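Local coordinates for protein FLUORESCENT IN BLUE LIGHT, chloroplastic (Arabidopsis thaliana, PDB 4YVO) that acts as a negative regulator of tetrapyrrole biosynthesis, including that of chlorophyll, in chloroplasts, with a TPR domain that mediates complex formation with glutamyl-tRNA reductase, at residues S101-Q105 / G106-E110; D87-E90 / E91-A95. All blocks are in the same frame, centred on the assembly; numbering follows the deposited sequence. Where two conformers were deposited one is given.

Interaction 1 (S101-Q105 / G106-E110); sequences SLQRQ and GKYRE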
ATOM      1  N   SER A 101      -1.901   6.594  -2.651  1.00  8.29           N
ATOM      2  CA  SER A 101      -1.970   8.053  -2.587  1.00  9.46           C
ATOM      3  C   SER A 101      -0.740   8.687  -3.228  1.00 10.47           C
ATOM      4  O   SER A 101      -0.838   9.689  -3.944  1.00 12.15           O
ATOM      5  CB  SER A 101      -2.075   8.524  -1.137  1.00 12.33           C
ATOM      6  OG  SER A 101      -3.263   8.052  -0.532  1.00 16.01           O
ATOM      7  N   LEU A 102       0.418   8.098  -2.968  1.00  9.36           N
ATOM      8  CA  LEU A 102       1.663   8.603  -3.526  1.00  9.95           C
ATOM      9  C   LEU A 102       1.745   8.378  -5.038  1.00  9.97           C
ATOM     10  O   LEU A 102       2.225   9.245  -5.771  1.00 12.36           O
ATOM     11  CB  LEU A 102       2.857   7.997  -2.792  1.00  9.75           C
ATOM     12  CG  LEU A 102       3.006   8.520  -1.361  1.00 10.21           C
ATOM     13  CD1 LEU A 102       3.856   7.555  -0.556  1.00 10.84           C
ATOM     14  CD2 LEU A 102       3.597   9.923  -1.361  1.00 12.08           C
ATOM     15  N   GLN A 103       1.258   7.232  -5.508  1.00  9.51           N
ATOM     16  CA  GLN A 103       1.165   6.993  -6.950  1.00 10.76           C
ATOM     17  C   GLN A 103       0.327   8.061  -7.643  1.00 12.38           C
ATOM     18  O   GLN A 103       0.714   8.563  -8.702  1.00 14.23           O
ATOM     19  CB  GLN A 103       0.565   5.626  -7.253  1.00 11.65           C
ATOM     20  CG  GLN A 103       1.510   4.476  -7.038  1.00 11.36           C
ATOM     21  CD  GLN A 103       0.820   3.147  -7.261  1.00 10.21           C
ATOM     22  OE1 GLN A 103       0.300   2.539  -6.326  1.00 12.64           O
ATOM     23  NE2 GLN A 103       0.766   2.713  -8.515  1.00 12.44           N
ATOM     24  N   ARG A 104      -0.818   8.408  -7.060  1.00 10.99           N
ATOM     25  CA  ARG A 104      -1.679   9.441  -7.640  0.54 12.95           C
ATOM     26  C   ARG A 104      -0.976  10.790  -7.723  1.00 14.44           C
ATOM     27  O   ARG A 104      -1.298  11.612  -8.578  1.00 17.51           O
ATOM     28  CB  ARG A 104      -2.960   9.613  -6.823  0.54 16.78           C
ATOM     29  CG  ARG A 104      -3.795   8.365  -6.677  0.54 22.57           C
ATOM     30  CD  ARG A 104      -4.584   8.045  -7.929  0.54 25.11           C
ATOM     31  NE  ARG A 104      -5.466   6.908  -7.693  0.54 25.71           N
ATOM     32  CZ  ARG A 104      -6.675   7.000  -7.148  0.54 24.62           C
ATOM     33  NH1 ARG A 104      -7.159   8.184  -6.791  0.54 21.41           N
ATOM     34  NH2 ARG A 104      -7.399   5.908  -6.964  0.54 25.66           N
ATOM     35  N   GLN A 105      -0.031  11.019  -6.815  1.00 13.55           N
ATOM     36  CA  GLN A 105       0.725  12.267  -6.783  1.00 14.72           C
ATOM     37  C   GLN A 105       1.971  12.223  -7.667  1.00 16.29           C
ATOM     38  O   GLN A 105       2.705  13.206  -7.754  1.00 17.81           O
ATOM     39  CB  GLN A 105       1.142  12.607  -5.350  1.00 16.35           C
ATOM     40  CG  GLN A 105      -0.011  12.843  -4.399  1.00 17.75           C
ATOM     41  CD  GLN A 105       0.470  13.205  -3.016  1.00 21.33           C
ATOM     42  OE1 GLN A 105       1.198  14.181  -2.845  1.00 26.27           O
ATOM     43  NE2 GLN A 105       0.081  12.414  -2.022  1.00 20.92           N
ATOM     44  N   GLY A 106       2.218  11.086  -8.308  1.00 15.29           N
ATOM     45  CA  GLY A 106       3.398  10.935  -9.145  1.00 15.90           C
ATOM     46  C   GLY A 106       4.676  10.768  -8.338  1.00 16.68           C
ATOM     47  O   GLY A 106       5.779  10.984  -8.848  1.00 19.66           O
ATOM     48  N   LYS A 107       4.523  10.387  -7.071  1.00 13.89           N
ATOM     49  CA  LYS A 107       5.653  10.162  -6.175  1.00 13.06           C
ATOM     50  C   LYS A 107       5.953   8.671  -6.086  1.00 13.68           C
ATOM     51  O   LYS A 107       5.658   8.008  -5.084  1.00 14.19           O
ATOM     52  CB  LYS A 107       5.362  10.764  -4.796  1.00 15.19           C
ATOM     53  CG  LYS A 107       5.257  12.281  -4.835  1.00 17.28           C
ATOM     54  CD  LYS A 107       4.781  12.879  -3.525  1.00 22.08           C
ATOM     55  CE  LYS A 107       4.633  14.389  -3.660  1.00 25.47           C
ATOM     56  NZ  LYS A 107       3.965  15.015  -2.484  1.00 32.31           N
ATOM     57  N   TYR A 108       6.533   8.145  -7.160  1.00 14.43           N
ATOM     58  CA  TYR A 108       6.666   6.700  -7.327  1.00 14.92           C
ATOM     59  C   TYR A 108       7.688   6.029  -6.416  1.00 15.18           C
ATOM     60  O   TYR A 108       7.471   4.898  -5.985  1.00 14.06           O
ATOM     61  CB  TYR A 108       6.913   6.351  -8.799  1.00 15.10           C
ATOM     62  CG  TYR A 108       5.816   6.885  -9.683  1.00 14.47           C
ATOM     63  CD1 TYR A 108       4.538   6.335  -9.638  1.00 15.75           C
ATOM     64  CD2 TYR A 108       6.044   7.952 -10.544  1.00 18.37           C
ATOM     65  CE1 TYR A 108       3.522   6.823 -10.431  1.00 18.18           C
ATOM     66  CE2 TYR A 108       5.030   8.447 -11.343  1.00 21.45           C
ATOM     67  CZ  TYR A 108       3.772   7.879 -11.280  1.00 20.99           C
ATOM     68  OH  TYR A 108       2.766   8.373 -12.076  1.00 26.17           O
ATOM     69  N   ARG A 109       8.798   6.697  -6.121  1.00 17.22           N
ATOM     70  CA  ARG A 109       9.787   6.139  -5.203  0.70 18.78           C
ATOM     71  C   ARG A 109       9.240   6.019  -3.788  1.00 17.52           C
ATOM     72  O   ARG A 109       9.401   4.987  -3.136  1.00 18.48           O
ATOM     73  CB  ARG A 109      11.086   6.955  -5.219  0.70 22.72           C
ATOM     74  CG  ARG A 109      12.055   6.456  -6.269  0.70 25.47           C
ATOM     75  CD  ARG A 109      13.318   7.308  -6.385  0.70 26.77           C
ATOM     76  NE  ARG A 109      13.548   7.706  -7.772  0.70 29.62           N
ATOM     77  CZ  ARG A 109      13.973   6.884  -8.727  0.70 28.87           C
ATOM     78  NH1 ARG A 109      14.225   5.610  -8.451  0.70 26.93           N
ATOM     79  NH2 ARG A 109      14.141   7.334  -9.963  0.70 30.83           N
ATOM     80  N   GLU A 110       8.596   7.075  -3.316  1.00 16.58           N
ATOM     81  CA  GLU A 110       7.977   7.026  -2.002  1.00 17.30           C
ATOM     82  C   GLU A 110       6.891   5.955  -1.994  1.00 13.79           C
ATOM     83  O   GLU A 110       6.732   5.231  -1.013  1.00 13.83           O
ATOM     84  CB  GLU A 110       7.373   8.377  -1.619  1.00 22.08           C
ATOM     85  CG  GLU A 110       8.378   9.485  -1.375  1.00 31.91           C
ATOM     86  CD  GLU A 110       7.696  10.782  -1.006  1.00 38.51           C
ATOM     87  OE1 GLU A 110       6.822  10.756  -0.109  1.00 40.82           O
ATOM     88  OE2 GLU A 110       8.018  11.822  -1.622  1.00 42.97           O
TER
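The carbonyl oxygen of Gln103 meets the Tyr108 ring obliquely, 3.7 Å from CE1 of Tyr108. Over one face of the ring lies the turn itself: Gly106 C stands 3.8 Å above the plane, displaced toward the rim. Between the two helices the chain reverses through a Schellman motif. Its outer bond runs from Lys107 N to Leu102 O, at 2.9 Å. The inner one, from Gly106 N to Gln103 O (3.0 Å), meets its oxygen well above the carbonyl plane. Gly106 makes this reversal with a positive phi of 75°, where a beta carbon would run into the carbonyl oxygen of Gln105. Lys107 then takes the N-cap position of helix 108-125. With CG beside the backbone N (chi1 -66°) and an extended chain beyond, its side chain climbs past Gln105, and NZ of Lys107 donates to OE1 of Gln105 at 2.9 Å. That donor too lies out of the amide plane, by 36°. CD2 of Leu102 lies between CD of Lys107, at 3.9 Å, and the carboxylate oxygen OE1 of Glu110, at 3.6 Å. The other methyl, CD1 of Leu102, packs on the CB and backbone carbonyl of Glu110, whose chain crosses the leucine nearly at a right angle. Leu102 is thus the apolar wedge of the hairpin, bounded by Lys107 and Glu110. As the turn joining helices 88-104 and 108-125, in TPR 2, this contact draws on its neighbours: Leu102 also packs on Ala111 and Tyr114 of helix 108-125, and Gln103 OE1 is hydrogen-bonded to His115. Gln103 and Tyr108 reach helix 131-144 of the next repeat, touching Ala137, Cys141 and Glu144, while Gln105 touches Glu69 of helix 68-84.

Interaction 2 (D87-E90 / E91-A95); sequences DPTE and EKKAA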
ATOM      1  N   ASP A  87      -1.336  -3.977  15.186  1.00 20.09           N
ATOM      2  CA  ASP A  87      -2.279  -4.636  14.297  1.00 19.11           C
ATOM      3  C   ASP A  87      -1.701  -4.614  12.887  1.00 17.16           C
ATOM      4  O   ASP A  87      -1.977  -3.700  12.102  1.00 17.39           O
ATOM      5  CB  ASP A  87      -3.627  -3.910  14.333  1.00 20.02           C
ATOM      6  CG  ASP A  87      -4.736  -4.682  13.629  1.00 26.92           C
ATOM      7  OD1 ASP A  87      -4.452  -5.440  12.678  1.00 26.25           O
ATOM      8  OD2 ASP A  87      -5.909  -4.523  14.029  1.00 33.17           O
ATOM      9  N   PRO A  88      -0.888  -5.626  12.556  1.00 15.73           N
ATOM     10  CA  PRO A  88      -0.213  -5.639  11.252  1.00 13.88           C
ATOM     11  C   PRO A  88      -1.175  -5.758  10.069  1.00 13.53           C
ATOM     12  O   PRO A  88      -0.859  -5.295   8.973  1.00 13.05           O
ATOM     13  CB  PRO A  88       0.700  -6.867  11.343  1.00 16.74           C
ATOM     14  CG  PRO A  88       0.053  -7.746  12.396  1.00 18.50           C
ATOM     15  CD  PRO A  88      -0.510  -6.779  13.391  1.00 18.48           C
ATOM     16  N   THR A  89      -2.329  -6.378  10.278  1.00 14.06           N
ATOM     17  CA  THR A  89      -3.303  -6.505   9.203  1.00 16.72           C
ATOM     18  C   THR A  89      -3.806  -5.123   8.785  1.00 15.67           C
ATOM     19  O   THR A  89      -3.884  -4.801   7.596  1.00 15.61           O
ATOM     20  CB  THR A  89      -4.484  -7.393   9.623  1.00 20.81           C
ATOM     21  OG1 THR A  89      -3.996  -8.691   9.990  1.00 23.96           O
ATOM     22  CG2 THR A  89      -5.472  -7.534   8.476  1.00 23.85           C
ATOM     23  N   GLU A  90      -4.138  -4.297   9.768  1.00 14.35           N
ATOM     24  CA  GLU A  90      -4.584  -2.941   9.481  1.00 15.31           C
ATOM     25  C   GLU A  90      -3.418  -2.074   9.018  1.00 14.69           C
ATOM     26  O   GLU A  90      -3.594  -1.161   8.205  1.00 13.98           O
ATOM     27  CB  GLU A  90      -5.276  -2.324  10.697  1.00 17.87           C
ATOM     28  CG  GLU A  90      -6.548  -3.053  11.107  1.00 23.50           C
ATOM     29  CD  GLU A  90      -7.500  -3.246   9.948  1.00 30.20           C
ATOM     30  OE1 GLU A  90      -8.063  -2.242   9.467  1.00 33.60           O
ATOM     31  OE2 GLU A  90      -7.682  -4.400   9.510  1.00 35.38           O
ATOM     32  N   GLU A  91      -2.224  -2.363   9.529  1.00 11.77           N
ATOM     33  CA  GLU A  91      -1.032  -1.645   9.094  1.00 11.02           C
ATOM     34  C   GLU A  91      -0.818  -1.797   7.591  1.00 10.63           C
ATOM     35  O   GLU A  91      -0.473  -0.835   6.904  1.00 10.20           O
ATOM     36  CB  GLU A  91       0.206  -2.128   9.857  1.00 11.48           C
ATOM     37  CG  GLU A  91       1.431  -1.282   9.597  1.00 14.09           C
ATOM     38  CD  GLU A  91       2.666  -1.792  10.311  1.00 15.51           C
ATOM     39  OE1 GLU A  91       2.551  -2.763  11.099  1.00 18.22           O
ATOM     40  OE2 GLU A  91       3.760  -1.223  10.085  1.00 17.33           O
ATOM     41  N   LYS A  92      -1.021  -3.006   7.085  1.00 10.34           N
ATOM     42  CA  LYS A  92      -0.898  -3.251   5.655  1.00  9.70           C
ATOM     43  C   LYS A  92      -1.920  -2.455   4.842  1.00  9.83           C
ATOM     44  O   LYS A  92      -1.606  -1.978   3.755  1.00 10.31           O
ATOM     45  CB  LYS A  92      -0.976  -4.759   5.351  1.00 11.00           C
ATOM     46  CG  LYS A  92       0.272  -5.503   5.828  1.00 12.77           C
ATOM     47  CD  LYS A  92       0.416  -6.897   5.235  1.00 18.39           C
ATOM     48  CE  LYS A  92      -0.755  -7.788   5.550  1.00 22.65           C
ATOM     49  NZ  LYS A  92      -0.664  -9.135   4.870  1.00 15.53           N
ATOM     50  N   LYS A  93      -3.134  -2.304   5.363  1.00  9.31           N
ATOM     51  CA  LYS A  93      -4.150  -1.526   4.656  1.00  9.42           C
ATOM     52  C   LYS A  93      -3.735  -0.050   4.590  1.00  8.03           C
ATOM     53  O   LYS A  93      -3.918   0.620   3.566  1.00 10.03           O
ATOM     54  CB  LYS A  93      -5.519  -1.665   5.331  1.00 11.53           C
ATOM     55  CG  LYS A  93      -6.077  -3.088   5.345  1.00 16.61           C
ATOM     56  CD  LYS A  93      -7.455  -3.132   5.998  1.00 21.69           C
ATOM     57  CE  LYS A  93      -7.905  -4.565   6.239  1.00 28.66           C
ATOM     58  NZ  LYS A  93      -9.113  -4.635   7.112  1.00 33.02           N
ATOM     59  N   ALA A  94      -3.179   0.453   5.684  1.00  8.67           N
ATOM     60  CA  ALA A  94      -2.721   1.838   5.715  1.00  8.70           C
ATOM     61  C   ALA A  94      -1.551   2.039   4.752  1.00  8.26           C
ATOM     62  O   ALA A  94      -1.506   3.031   4.019  1.00  8.91           O
ATOM     63  CB  ALA A  94      -2.341   2.250   7.141  1.00 10.41           C
ATOM     64  N   ALA A  95      -0.618   1.090   4.744  1.00  7.90           N
ATOM     65  CA  ALA A  95       0.539   1.179   3.861  1.00  7.59           C
ATOM     66  C   ALA A  95       0.119   1.154   2.392  1.00  7.55           C
ATOM     67  O   ALA A  95       0.651   1.912   1.583  1.00  8.56           O
ATOM     68  CB  ALA A  95       1.534   0.063   4.159  1.00  8.95           C
TER
HETATM   69  O   HOH W   1     -10.177  -2.166   7.838  1.00 41.56           O
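The ammonium of Lys93 is gripped twice, by Glu90 and by a water. NZ of Lys93 forms a salt bridge with OE2 of Glu90 at 2.8 Å, on the syn lone pair of that oxygen. The water accepts from the same NZ of Lys93 at 2.8 Å and donates to OE1 of Glu90 at 2.7 Å, so both carboxylate oxygens are tied to the lysine, one directly and one through solvent. The two side chains lie alongside each other and point the same way. Glu90 gets there by bending at chi2 (-52°), which turns its carboxylate toward Lys93, while Lys93 stays extended. The Glu90 side chain also touches Leu52 and Leu56 of helix 48-64. With an alanine here, Lys93 would probably lose its charged mate, leaving its ammonium freer to swing, and the cover on those two leucines would be thinned. One turn earlier Asp87 caps the helix: OD1 of Asp87 accepts from N of Glu90 at 3.1 Å, a nearly straight bond (166° at the hydrogen) that meets the carboxylate from above its plane. Regular helical bonding follows, with N of Glu91 bonded to O of Asp87 at 2.9 Å. The i to i+4 bond from N of Lys93 to O of Thr89 is weak. The remaining charged ends turn to other helices and loops: Glu91 OE2 bonds Gln83, and Lys92 NZ is held by Glu127, Ser122 and the carbonyl of Ser129. Asp87 and Glu90 place carboxylates in the first turn of helix 88-104, where the helix dipole would probably favour negative charge, and the salt bridge to Lys93 is likely to offset part of it.

Interactions 1 and 2 mark the two ends of helix 88-104, on opposite sides of the chain's centre, with their own centres about 19 Å apart. The 87-90/91-95 contact starts the helix and is partly buried, its side chains facing helices 48-64, 68-84 and 108-125. The 101-110 contact ends it at the surface and starts helix 108-125, so the two share helix 88-104, most of which lies in TPR 2. Their chemistry differs accordingly. The start relies on charge, an aspartate cap and a direct ion pair with a water bridging its second oxygen; the end relies on backbone reversal at a glycine, one leucine wedge and a hydrogen bond from a lysine ammonium to a neutral amide.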